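Local coordinates for T9SS C-terminal target domain-containing protein (Bacteroides cellulosilyticus, PDB 5JVK) that probably hydrolyses O-glycosidic bonds in carbohydrates, as a family 39 glycoside hydrolase from a gut symbiont, at residues Leu13-Asp21 against Lys120-Ala128; Lys402-Val410 against Leu468-Met476. All blocks are in the same frame, centred on the assembly; numbering follows the deposited sequence.

Contact 1 (Leu13-Asp21 against Lys120-Ala128); sequences LNPVLVSTD and KTFRLIRMA
Val18 and Met127 reach toward each other tip to tip, Val18 CG1 lying 3.8 Å from Met127 CE. The thioether chain is bent at its last torsion (chi3 -70°), which turns the methyl toward the valine, while its sulfur meets the next strand residue on that side, Thr20, which crosses it at about a right angle, with Thr20 CG2 3.8 Å from Met127 SD. Leu124 enters by a single branch. Its CD2 sits 3.7 Å from Val18 CG2 and also touches Val16 CG1, the Val16 and Leu124 side chains sliding past each other in opposite directions. Together they pack strand 18-20 and the loop before it, at the border of the five-stranded mixed sheet of the N-terminal domain, against helix 118-127, which follows the first strand of the (beta/alpha)8 barrel; the short axes cross at 50°. Farther out, the other methyl of Val16 lies over one face of the Arg123 guanidinium, CG2 3.9 Å from NH1 and offset toward the rim. Water carries the polar part of the contact: one molecule donates to Val18 O and accepts from Arg123 NH2, another donates to Pro15 O and accepts from Lys120 NZ. That ammonium also forms a salt bridge with Asp115, while Lys120 CD lies 3.9 Å from Pro15 CB. Val16 N donates to Asn14 OD1 at 2.9 Å, closing an Asx turn, with the donor above the carbonyl plane.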
loop_
_atom_site.group_PDB
_atom_site.type_symbol
_atom_site.label_atom_id
_atom_site.label_comp_id
_atom_site.label_asym_id
_atom_site.label_seq_id
_atom_site.Cartn_x
_atom_site.Cartn_y
_atom_site.Cartn_z
ATOM N N LEU A 13 -4.200 -22.930 -14.178
ATOM C CA LEU A 13 -3.562 -22.292 -13.024
ATOM C C LEU A 13 -4.571 -22.053 -11.907
ATOM O O LEU A 13 -5.736 -21.738 -12.166
ATOM C CB LEU A 13 -2.936 -20.951 -13.417
ATOM C CG LEU A 13 -1.760 -21.004 -14.390
ATOM C CD1 LEU A 13 -1.449 -19.609 -14.908
ATOM C CD2 LEU A 13 -0.536 -21.623 -13.730
ATOM N N ASN A 14 -4.111 -22.208 -10.666
ATOM C CA ASN A 14 -4.873 -21.779 -9.499
ATOM C C ASN A 14 -5.094 -20.271 -9.653
ATOM O O ASN A 14 -4.127 -19.541 -9.873
ATOM C CB ASN A 14 -4.091 -22.083 -8.210
ATOM C CG ASN A 14 -4.914 -21.883 -6.945
ATOM O OD1 ASN A 14 -5.820 -21.052 -6.885
ATOM N ND2 ASN A 14 -4.580 -22.643 -5.913
ATOM N N PRO A 15 -6.361 -19.804 -9.584
ATOM C CA PRO A 15 -6.623 -18.356 -9.638
ATOM C C PRO A 15 -5.915 -17.550 -8.547
ATOM O O PRO A 15 -5.576 -16.391 -8.773
ATOM C CB PRO A 15 -8.142 -18.264 -9.457
ATOM C CG PRO A 15 -8.657 -19.565 -9.947
ATOM C CD PRO A 15 -7.616 -20.577 -9.573
ATOM N N VAL A 16 -5.714 -18.165 -7.384
ATOM C CA VAL A 16 -4.962 -17.576 -6.286
ATOM C C VAL A 16 -3.524 -18.109 -6.336
ATOM O O VAL A 16 -3.282 -19.276 -6.015
ATOM C CB VAL A 16 -5.622 -17.917 -4.928
ATOM C CG1 VAL A 16 -4.822 -17.343 -3.764
ATOM C CG2 VAL A 16 -7.062 -17.412 -4.897
ATOM N N LEU A 17 -2.582 -17.252 -6.740
ATOM C CA LEU A 17 -1.152 -17.604 -6.808
ATOM C C LEU A 17 -0.365 -17.119 -5.571
ATOM O O LEU A 17 0.834 -16.840 -5.651
ATOM C CB LEU A 17 -0.541 -17.051 -8.107
ATOM C CG LEU A 17 -1.102 -17.639 -9.412
ATOM C CD1 LEU A 17 -0.741 -16.775 -10.611
ATOM C CD2 LEU A 17 -0.623 -19.070 -9.629
ATOM N N VAL A 18 -1.051 -17.038 -4.429
ATOM C CA VAL A 18 -0.458 -16.656 -3.148
ATOM C C VAL A 18 -0.947 -17.641 -2.095
ATOM O O VAL A 18 -2.124 -17.995 -2.087
ATOM C CB VAL A 18 -0.893 -15.235 -2.740
ATOM C CG1 VAL A 18 -0.346 -14.868 -1.365
ATOM C CG2 VAL A 18 -0.449 -14.224 -3.789
ATOM N N SER A 19 -0.057 -18.062 -1.199
ATOM C CA SER A 19 -0.419 -19.006 -0.140
ATOM C C SER A 19 0.376 -18.734 1.136
ATOM O O SER A 19 1.596 -18.570 1.083
ATOM C CB SER A 19 -0.190 -20.442 -0.630
ATOM O OG SER A 19 -0.575 -21.403 0.338
ATOM N N THR A 20 -0.317 -18.689 2.275
ATOM C CA THR A 20 0.334 -18.469 3.569
ATOM C C THR A 20 1.029 -19.740 4.065
ATOM O O THR A 20 0.563 -20.854 3.801
ATOM C CB THR A 20 -0.659 -17.994 4.650
ATOM O OG1 THR A 20 -1.669 -18.986 4.859
ATOM C CG2 THR A 20 -1.312 -16.679 4.244
ATOM N N ASP A 21 2.153 -19.554 4.763
ATOM C CA ASP A 21 2.877 -20.630 5.458
ATOM C C ASP A 21 3.553 -21.630 4.507
ATOM O O ASP A 21 3.273 -21.663 3.308
ATOM C CB ASP A 21 1.932 -21.365 6.438
ATOM C CG ASP A 21 2.652 -21.956 7.657
ATOM O OD1 ASP A 21 3.901 -21.907 7.741
ATOM O OD2 ASP A 21 1.947 -22.483 8.545
ATOM N N LYS A 120 -11.983 -12.711 -4.084
ATOM C CA LYS A 120 -10.637 -13.133 -4.493
ATOM C C LYS A 120 -9.611 -12.017 -4.320
ATOM O O LYS A 120 -8.548 -12.238 -3.742
ATOM C CB LYS A 120 -10.638 -13.613 -5.950
ATOM C CG LYS A 120 -9.302 -14.179 -6.424
ATOM C CD LYS A 120 -9.446 -15.074 -7.648
ATOM C CE LYS A 120 -9.876 -14.312 -8.894
ATOM N NZ LYS A 120 -8.846 -13.349 -9.364
ATOM N N THR A 121 -9.938 -10.829 -4.826
ATOM C CA THR A 121 -9.066 -9.654 -4.709
ATOM C C THR A 121 -8.810 -9.286 -3.241
ATOM O O THR A 121 -7.672 -9.001 -2.875
ATOM C CB THR A 121 -9.629 -8.444 -5.505
ATOM O OG1 THR A 121 -9.528 -8.713 -6.910
ATOM C CG2 THR A 121 -8.868 -7.151 -5.204
ATOM N N PHE A 122 -9.853 -9.317 -2.412
ATOM C CA PHE A 122 -9.710 -8.976 -0.985
ATOM C C PHE A 122 -9.040 -10.055 -0.142
ATOM O O PHE A 122 -8.473 -9.745 0.906
ATOM C CB PHE A 122 -11.043 -8.534 -0.369
ATOM C CG PHE A 122 -11.285 -7.062 -0.501
ATOM C CD1 PHE A 122 -11.686 -6.517 -1.715
ATOM C CD2 PHE A 122 -11.051 -6.209 0.571
ATOM C CE1 PHE A 122 -11.880 -5.150 -1.846
ATOM C CE2 PHE A 122 -11.244 -4.845 0.448
ATOM C CZ PHE A 122 -11.660 -4.312 -0.762
ATOM N N ARG A 123 -9.101 -11.304 -0.595
ATOM C CA ARG A 123 -8.302 -12.383 -0.005
ATOM C C ARG A 123 -6.812 -12.149 -0.284
ATOM O O ARG A 123 -5.969 -12.376 0.587
ATOM C CB ARG A 123 -8.753 -13.739 -0.559
ATOM C CG ARG A 123 -8.142 -14.962 0.114
ATOM C CD ARG A 123 -8.794 -16.236 -0.414
ATOM N NE ARG A 123 -7.871 -17.376 -0.440
ATOM C CZ ARG A 123 -8.063 -18.510 -1.124
ATOM N NH1 ARG A 123 -9.157 -18.703 -1.865
ATOM N NH2 ARG A 123 -7.142 -19.473 -1.071
ATOM N N LEU A 124 -6.500 -11.688 -1.497
ATOM C CA LEU A 124 -5.126 -11.348 -1.876
ATOM C C LEU A 124 -4.618 -10.090 -1.159
ATOM O O LEU A 124 -3.441 -10.014 -0.812
ATOM C CB LEU A 124 -5.006 -11.186 -3.396
ATOM C CG LEU A 124 -5.221 -12.467 -4.213
ATOM C CD1 LEU A 124 -5.612 -12.159 -5.647
ATOM C CD2 LEU A 124 -3.979 -13.342 -4.184
ATOM N N ILE A 125 -5.503 -9.114 -0.943
ATOM C CA ILE A 125 -5.176 -7.922 -0.149
ATOM C C ILE A 125 -4.881 -8.297 1.306
ATOM O O ILE A 125 -3.943 -7.758 1.901
ATOM C CB ILE A 125 -6.297 -6.847 -0.214
ATOM C CG1 ILE A 125 -6.385 -6.252 -1.626
ATOM C CG2 ILE A 125 -6.048 -5.721 0.792
ATOM C CD1 ILE A 125 -7.711 -5.596 -1.956
ATOM N N ARG A 126 -5.678 -9.209 1.865
ATOM C CA ARG A 126 -5.501 -9.681 3.249
ATOM C C ARG A 126 -4.140 -10.342 3.480
ATOM O O ARG A 126 -3.463 -10.039 4.465
ATOM C CB ARG A 126 -6.629 -10.653 3.645
ATOM C CG ARG A 126 -6.443 -11.387 4.973
ATOM C CD ARG A 126 -6.320 -10.443 6.158
ATOM N NE ARG A 126 -6.073 -11.174 7.403
ATOM C CZ ARG A 126 -4.905 -11.713 7.770
ATOM N NH1 ARG A 126 -3.819 -11.616 6.998
ATOM N NH2 ARG A 126 -4.817 -12.354 8.934
ATOM N N MET A 127 -3.750 -11.238 2.578
ATOM C CA MET A 127 -2.482 -11.968 2.707
ATOM C C MET A 127 -1.237 -11.089 2.494
ATOM O O MET A 127 -0.132 -11.492 2.861
ATOM C CB MET A 127 -2.460 -13.179 1.760
ATOM C CG MET A 127 -3.439 -14.276 2.150
ATOM S SD MET A 127 -3.314 -15.755 1.119
ATOM C CE MET A 127 -3.969 -15.148 -0.434
ATOM N N ALA A 128 -1.412 -9.912 1.889
ATOM C CA ALA A 128 -0.347 -8.901 1.803
ATOM C C ALA A 128 -0.143 -8.124 3.113
ATOM O O ALA A 128 0.851 -7.407 3.250
ATOM C CB ALA A 128 -0.626 -7.933 0.665
HETATM O O HOH W 1 -7.041 -14.827 -10.853
HETATM O O HOH W 2 -4.090 -19.267 -0.483
#

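Contact 2 (Lys402-Val410 against Leu468-Met476); sequences KPSYQAAAV and LIDWQGCEM
Trp471 meets helix 403-415 with the rim of its six-membered ring. Its chi1 of 74° sets CG between the backbone N and the carbonyl carbon, and the indole then extends along the helix: CE3 touches Ala407 CB, CH2 touches Pro403 CB, and CZ3 lies 3.5 Å from Pro403 O, which is at the edge and in the ring plane. The aliphatic start of Gln406 comes in obliquely, its CB 3.9 Å from Trp471 CZ3. Beyond CG, which is anti to the backbone N (chi1 -170°), the Gln406 chain bends at chi2, and the amide stands almost perpendicular to the indole, the planes 82° apart. The bend brings NE2 to Gln472 O in a 2.9 Å hydrogen bond, the donor tilted from the carbonyl plane; the same nitrogen also bonds Val93 O. Gln472 turns its own CG back over one indole face, 3.7 Å above the plane. One helical turn after Gln406, Val410 pushes both methyls against the loop backbone, CG2 lying 3.5 Å from Gln472 C. A water donates to both Ala407 O and Trp471 O. Asp470 OD1 accepts Gln472 N, in an Asx turn, and more weakly Cys474 N. This type I turn, Asp470 to Gly473, connects strand 466-469 to the short, weakly bonded strand at about 475-476 as a beta-hairpin, whose tip docks the C-terminal sheet onto a helix following the last barrel strand.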
loop_
_atom_site.group_PDB
_atom_site.type_symbol
_atom_site.label_atom_id
_atom_site.label_comp_id
_atom_site.label_asym_id
_atom_site.label_seq_id
_atom_site.Cartn_x
_atom_site.Cartn_y
_atom_site.Cartn_z
ATOM N N LYS A 402 3.944 -9.853 -8.131
ATOM C CA LYS A 402 5.275 -9.303 -8.378
ATOM C C LYS A 402 6.058 -9.385 -7.059
ATOM O O LYS A 402 5.453 -9.630 -6.009
ATOM C CB LYS A 402 5.163 -7.857 -8.866
ATOM C CG LYS A 402 4.451 -7.713 -10.209
ATOM C CD LYS A 402 3.930 -6.303 -10.434
ATOM C CE LYS A 402 5.060 -5.292 -10.509
ATOM N NZ LYS A 402 4.574 -3.927 -10.843
ATOM N N PRO A 403 7.399 -9.202 -7.098
ATOM C CA PRO A 403 8.198 -9.230 -5.857
ATOM C C PRO A 403 7.726 -8.276 -4.748
ATOM O O PRO A 403 7.879 -8.596 -3.568
ATOM C CB PRO A 403 9.594 -8.828 -6.338
ATOM C CG PRO A 403 9.649 -9.314 -7.740
ATOM C CD PRO A 403 8.266 -9.103 -8.289
ATOM N N SER A 404 7.161 -7.129 -5.129
ATOM C CA SER A 404 6.638 -6.150 -4.176
ATOM C C SER A 404 5.520 -6.691 -3.286
ATOM O O SER A 404 5.369 -6.247 -2.142
ATOM C CB SER A 404 6.168 -4.890 -4.905
ATOM O OG SER A 404 5.210 -5.204 -5.895
ATOM N N TYR A 405 4.741 -7.639 -3.807
ATOM C CA TYR A 405 3.730 -8.328 -3.011
ATOM C C TYR A 405 4.370 -9.092 -1.854
ATOM O O TYR A 405 3.927 -8.978 -0.710
ATOM C CB TYR A 405 2.912 -9.295 -3.872
ATOM C CG TYR A 405 1.767 -9.913 -3.113
ATOM C CD1 TYR A 405 1.964 -11.033 -2.302
ATOM C CD2 TYR A 405 0.490 -9.365 -3.176
ATOM C CE1 TYR A 405 0.921 -11.592 -1.586
ATOM C CE2 TYR A 405 -0.562 -9.922 -2.468
ATOM C CZ TYR A 405 -0.340 -11.033 -1.672
ATOM O OH TYR A 405 -1.378 -11.582 -0.966
ATOM N N GLN A 406 5.395 -9.881 -2.171
ATOM C CA GLN A 406 6.135 -10.658 -1.175
ATOM C C GLN A 406 6.724 -9.738 -0.107
ATOM O O GLN A 406 6.615 -10.019 1.086
ATOM C CB GLN A 406 7.263 -11.452 -1.844
ATOM C CG GLN A 406 7.951 -12.474 -0.943
ATOM C CD GLN A 406 7.188 -13.783 -0.806
ATOM O OE1 GLN A 406 6.357 -14.132 -1.645
ATOM N NE2 GLN A 406 7.483 -14.523 0.259
ATOM N N ALA A 407 7.350 -8.650 -0.551
ATOM C CA ALA A 407 7.943 -7.659 0.356
ATOM C C ALA A 407 6.918 -7.029 1.298
ATOM O O ALA A 407 7.225 -6.788 2.462
ATOM C CB ALA A 407 8.660 -6.578 -0.439
ATOM N N ALA A 408 5.711 -6.774 0.792
ATOM C CA ALA A 408 4.613 -6.224 1.598
ATOM C C ALA A 408 4.143 -7.189 2.692
ATOM O O ALA A 408 3.962 -6.789 3.844
ATOM C CB ALA A 408 3.442 -5.840 0.703
ATOM N N ALA A 409 3.941 -8.450 2.325
ATOM C CA ALA A 409 3.515 -9.478 3.279
ATOM C C ALA A 409 4.553 -9.695 4.378
ATOM O O ALA A 409 4.203 -9.795 5.561
ATOM C CB ALA A 409 3.229 -10.788 2.558
ATOM N N VAL A 410 5.825 -9.747 3.986
ATOM C CA VAL A 410 6.913 -9.990 4.931
ATOM C C VAL A 410 7.100 -8.788 5.866
ATOM O O VAL A 410 7.175 -8.970 7.086
ATOM C CB VAL A 410 8.233 -10.357 4.210
ATOM C CG1 VAL A 410 9.395 -10.456 5.194
ATOM C CG2 VAL A 410 8.076 -11.670 3.449
ATOM N N LEU A 468 17.681 -14.587 11.844
ATOM C CA LEU A 468 17.869 -13.692 10.703
ATOM C C LEU A 468 16.901 -14.053 9.582
ATOM O O LEU A 468 16.934 -15.173 9.078
ATOM C CB LEU A 468 19.308 -13.779 10.197
ATOM C CG LEU A 468 19.705 -12.909 9.003
ATOM C CD1 LEU A 468 19.508 -11.431 9.309
ATOM C CD2 LEU A 468 21.148 -13.190 8.616
ATOM N N ILE A 469 16.051 -13.097 9.203
ATOM C CA ILE A 469 15.078 -13.253 8.116
ATOM C C ILE A 469 15.400 -12.223 7.031
ATOM O O ILE A 469 15.705 -11.075 7.350
ATOM C CB ILE A 469 13.626 -13.013 8.614
ATOM C CG1 ILE A 469 13.321 -13.830 9.884
ATOM C CG2 ILE A 469 12.609 -13.318 7.516
ATOM C CD1 ILE A 469 13.439 -15.336 9.728
ATOM N N ASP A 470 15.338 -12.628 5.763
ATOM C CA ASP A 470 15.551 -11.696 4.638
ATOM C C ASP A 470 14.217 -11.050 4.209
ATOM O O ASP A 470 13.179 -11.304 4.820
ATOM C CB ASP A 470 16.288 -12.390 3.472
ATOM C CG ASP A 470 15.422 -13.395 2.709
ATOM O OD1 ASP A 470 14.291 -13.700 3.142
ATOM O OD2 ASP A 470 15.885 -13.887 1.658
ATOM N N TRP A 471 14.250 -10.235 3.155
ATOM C CA TRP A 471 13.050 -9.555 2.614
ATOM C C TRP A 471 11.891 -10.482 2.217
ATOM O O TRP A 471 10.753 -10.035 2.054
ATOM C CB TRP A 471 13.435 -8.739 1.375
ATOM C CG TRP A 471 13.687 -9.592 0.157
ATOM C CD1 TRP A 471 14.824 -10.278 -0.143
ATOM C CD2 TRP A 471 12.763 -9.863 -0.905
ATOM N NE1 TRP A 471 14.670 -10.954 -1.329
ATOM C CE2 TRP A 471 13.413 -10.719 -1.816
ATOM C CE3 TRP A 471 11.447 -9.466 -1.171
ATOM C CZ2 TRP A 471 12.795 -11.181 -2.982
ATOM C CZ3 TRP A 471 10.833 -9.927 -2.330
ATOM C CH2 TRP A 471 11.509 -10.776 -3.222
ATOM N N GLN A 472 12.215 -11.763 2.073
ATOM C CA GLN A 472 11.414 -12.777 1.409
ATOM C C GLN A 472 10.683 -13.698 2.393
ATOM O O GLN A 472 9.797 -14.459 1.987
ATOM C CB GLN A 472 12.392 -13.626 0.599
ATOM C CG GLN A 472 11.946 -14.029 -0.776
ATOM C CD GLN A 472 13.038 -14.778 -1.521
ATOM O OE1 GLN A 472 14.146 -14.961 -1.020
ATOM N NE2 GLN A 472 12.737 -15.193 -2.727
ATOM N N GLY A 473 11.069 -13.640 3.672
ATOM C CA GLY A 473 10.637 -14.606 4.680
ATOM C C GLY A 473 11.605 -15.763 4.887
ATOM O O GLY A 473 11.442 -16.537 5.830
ATOM N N CYS A 474 12.612 -15.881 4.019
ATOM C CA CYS A 474 13.588 -16.969 4.087
ATOM C C CYS A 474 14.502 -16.778 5.294
ATOM O O CYS A 474 15.025 -15.687 5.510
ATOM C CB CYS A 474 14.411 -17.043 2.789
ATOM S SG CYS A 474 15.938 -18.012 2.888
ATOM N N GLU A 475 14.678 -17.839 6.079
ATOM C CA GLU A 475 15.544 -17.805 7.254
ATOM C C GLU A 475 16.987 -18.100 6.855
ATOM O O GLU A 475 17.240 -18.980 6.035
ATOM C CB GLU A 475 15.071 -18.806 8.308
ATOM C CG GLU A 475 15.864 -18.734 9.612
ATOM C CD GLU A 475 15.168 -19.372 10.802
ATOM O OE1 GLU A 475 13.941 -19.620 10.744
ATOM O OE2 GLU A 475 15.860 -19.607 11.816
ATOM N N MET A 476 17.917 -17.354 7.451
ATOM C CA MET A 476 19.350 -17.496 7.201
ATOM C C MET A 476 20.068 -17.719 8.530
ATOM O O MET A 476 19.601 -17.244 9.563
ATOM C CB MET A 476 19.906 -16.226 6.549
ATOM C CG MET A 476 19.312 -15.886 5.190
ATOM S SD MET A 476 19.648 -14.178 4.705
ATOM C CE MET A 476 21.440 -14.182 4.623
HETATM O O HOH W 3 10.277 -7.273 3.190
#

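How the contacts relate
Contacts 1 and 2 fasten different beta domains to the barrel's helices, and their centres lie 16 Å apart. Contact 1 is partly buried and grades from apolar residues to a charged, water-bridged border; contact 2 is buried, with an indole edge and a direct amide-to-backbone hydrogen bond in place of paired aliphatic tips. They share no segment but touch through Tyr405: its hydroxyl makes a probable hydrogen bond to Leu124 O, 2.6 Å from Tyr405 OH, thus joining helices 403-415 and 118-127. Strand 83-94 also borders both, pairing with strand 18-20 and packing on helix 403-415, so the N-terminal sheet, barrel and C-terminal sheet converge here.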